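Local structure of fiber (Bovine adenovirus 4, 4UE0) at residues A[86-91]-A[97-102]. The protein forms the trimeric head of the viral fibre, the part that probably attaches the virion to a receptor on the host cell. Numbering follows the deposited sequence.
Sequences YGVTIS and ISINFS
Thr89 and Asn100 face each other as a hydrogen-bonded pair in an antiparallel beta hairpin, strands 83-93 and 96-101, the two inner strands of one four-stranded sheet of the fibre head. Asn100 N reaches Thr89 O at 2.8 Å and nearly straight (175°), and Thr89 N returns a bond to Asn100 O; Ser91 and Ser98 repeat this exchange. Where the second strand ends, the pattern changes: Gly87 N donates to the hydroxyl Ser102 OG (2.9 Å) instead of a carbonyl, while Ser102 N still binds Gly87 O, more bent at 132°. Chi1 of 54° sets that hydroxyl between Ser102's own N and C, turned toward Gly87 N. On the face of Val88, Ile90, Ile99 and Phe101, Val88 divides its branches: CG1, anti to its own backbone N, meets Ile99 CG2 at 3.5 Å, and CG2 lies 3.9 Å from Phe101 CE1. Further along, Ile90 CG2 touches Ile97 CG2 at 3.7 Å. Trp114 of strand 114-120, in the other sheet, packs on Val88 and Ile90, whereas on the adjacent strand 51-55 Phe54 touches Ile97 and Ile99. The face of Thr89, Ser91, Ser98 and Asn100 is polar, and Gln77 of a second subunit packs on Thr89 and Ser102. Asn100 OD1 is hydrogen-bonded to Thr51 OG1, which fixes the turn of the amide, and ND2 donates to a water (2.9 Å) that donates to Thr89 O and bonds Ser91 OG at 2.7 Å.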
loop_
_atom_site.group_PDB
_atom_site.type_symbol
_atom_site.label_atom_id
_atom_site.label_comp_id
_atom_site.label_asym_id
_atom_site.label_seq_id
_atom_site.Cartn_x
_atom_site.Cartn_y
_atom_site.Cartn_z
ATOM N N TYR A 86 -1.347 9.251 -8.886
ATOM C CA TYR A 86 -1.919 10.435 -8.260
ATOM C C TYR A 86 -1.538 10.519 -6.816
ATOM O O TYR A 86 -1.587 9.506 -6.101
ATOM C CB TYR A 86 -3.441 10.423 -8.345
ATOM C CG TYR A 86 -3.979 10.251 -9.736
ATOM C CD1 TYR A 86 -4.229 8.981 -10.238
ATOM C CD2 TYR A 86 -4.272 11.334 -10.552
ATOM C CE1 TYR A 86 -4.738 8.776 -11.489
ATOM C CE2 TYR A 86 -4.777 11.142 -11.836
ATOM C CZ TYR A 86 -5.023 9.872 -12.292
ATOM O OH TYR A 86 -5.525 9.690 -13.572
ATOM N N GLY A 87 -1.174 11.718 -6.387
ATOM C CA GLY A 87 -1.063 11.997 -4.979
ATOM C C GLY A 87 -2.442 12.242 -4.381
ATOM O O GLY A 87 -3.299 12.840 -5.038
ATOM N N VAL A 88 -2.659 11.764 -3.162
ATOM C CA VAL A 88 -3.938 11.870 -2.467
ATOM C C VAL A 88 -3.684 12.548 -1.122
ATOM O O VAL A 88 -2.925 12.045 -0.316
ATOM C CB VAL A 88 -4.563 10.489 -2.218
ATOM C CG1 VAL A 88 -5.974 10.685 -1.680
ATOM C CG2 VAL A 88 -4.574 9.631 -3.472
ATOM N N THR A 89 -4.242 13.738 -0.963
ATOM C CA THR A 89 -4.068 14.512 0.275
ATOM C C THR A 89 -5.422 14.618 0.948
ATOM O O THR A 89 -6.369 15.112 0.326
ATOM C CB THR A 89 -3.496 15.906 -0.052
ATOM O OG1 THR A 89 -2.222 15.756 -0.723
ATOM C CG2 THR A 89 -3.287 16.704 1.231
ATOM N N ILE A 90 -5.512 14.155 2.183
ATOM C CA ILE A 90 -6.774 14.110 2.898
ATOM C C ILE A 90 -6.678 14.979 4.137
ATOM O O ILE A 90 -5.836 14.789 4.994
ATOM C CB ILE A 90 -7.182 12.696 3.306
ATOM C CG1 ILE A 90 -7.023 11.694 2.157
ATOM C CG2 ILE A 90 -8.624 12.738 3.798
ATOM C CD1 ILE A 90 -5.691 10.948 2.101
ATOM N N SER A 91 -7.530 15.996 4.148
ATOM C CA SER A 91 -7.518 17.064 5.150
ATOM C C SER A 91 -8.938 17.276 5.715
ATOM O O SER A 91 -9.910 16.811 5.121
ATOM C CB SER A 91 -6.995 18.360 4.502
ATOM O OG SER A 91 -7.760 18.770 3.389
ATOM N N ILE A 97 -14.379 16.749 5.375
ATOM C CA ILE A 97 -13.183 16.067 4.894
ATOM C C ILE A 97 -13.055 16.273 3.393
ATOM O O ILE A 97 -14.039 16.110 2.649
ATOM C CB ILE A 97 -13.239 14.572 5.246
ATOM C CG1 ILE A 97 -13.279 14.444 6.774
ATOM C CG2 ILE A 97 -12.048 13.818 4.637
ATOM C CD1 ILE A 97 -13.314 13.045 7.328
ATOM N N SER A 98 -11.846 16.630 2.947
ATOM C CA SER A 98 -11.517 16.791 1.548
ATOM C C SER A 98 -10.388 15.833 1.165
ATOM O O SER A 98 -9.346 15.798 1.819
ATOM C CB SER A 98 -11.084 18.226 1.280
ATOM O OG SER A 98 -12.151 19.128 1.520
ATOM N N ILE A 99 -10.649 15.084 0.096
ATOM C CA ILE A 99 -9.694 14.188 -0.532
ATOM C C ILE A 99 -9.317 14.848 -1.846
ATOM O O ILE A 99 -10.130 14.925 -2.768
ATOM C CB ILE A 99 -10.314 12.789 -0.794
ATOM C CG1 ILE A 99 -10.804 12.143 0.509
ATOM C CG2 ILE A 99 -9.294 11.877 -1.476
ATOM C CD1 ILE A 99 -11.672 10.931 0.316
ATOM N N ASN A 100 -8.084 15.324 -1.919
ATOM C CA ASN A 100 -7.600 16.031 -3.091
ATOM C C ASN A 100 -6.639 15.186 -3.863
ATOM O O ASN A 100 -5.644 14.701 -3.301
ATOM C CB ASN A 100 -6.949 17.350 -2.699
ATOM C CG ASN A 100 -7.958 18.447 -2.610
ATOM O OD1 ASN A 100 -8.457 18.922 -3.644
ATOM N ND2 ASN A 100 -8.271 18.873 -1.408
ATOM N N PHE A 101 -6.913 15.012 -5.135
ATOM C CA PHE A 101 -6.028 14.292 -6.069
ATOM C C PHE A 101 -5.108 15.297 -6.740
ATOM O O PHE A 101 -5.530 16.404 -7.069
ATOM C CB PHE A 101 -6.873 13.502 -7.076
ATOM C CG PHE A 101 -7.712 12.472 -6.406
ATOM C CD1 PHE A 101 -7.191 11.239 -6.074
ATOM C CD2 PHE A 101 -9.005 12.761 -6.027
ATOM C CE1 PHE A 101 -7.947 10.309 -5.397
ATOM C CE2 PHE A 101 -9.758 11.824 -5.351
ATOM C CZ PHE A 101 -9.229 10.608 -5.022
ATOM N N SER A 102 -3.884 14.886 -7.015
ATOM C CA SER A 102 -2.889 15.788 -7.571
ATOM C C SER A 102 -3.259 16.298 -8.946
ATOM O O SER A 102 -2.833 17.390 -9.340
ATOM C CB SER A 102 -1.548 15.079 -7.591
ATOM O OG SER A 102 -1.617 13.829 -8.255
HETATM O O HOH W 1 -2.883 15.523 -3.393
HETATM O O HOH W 2 -6.955 17.818 0.989
#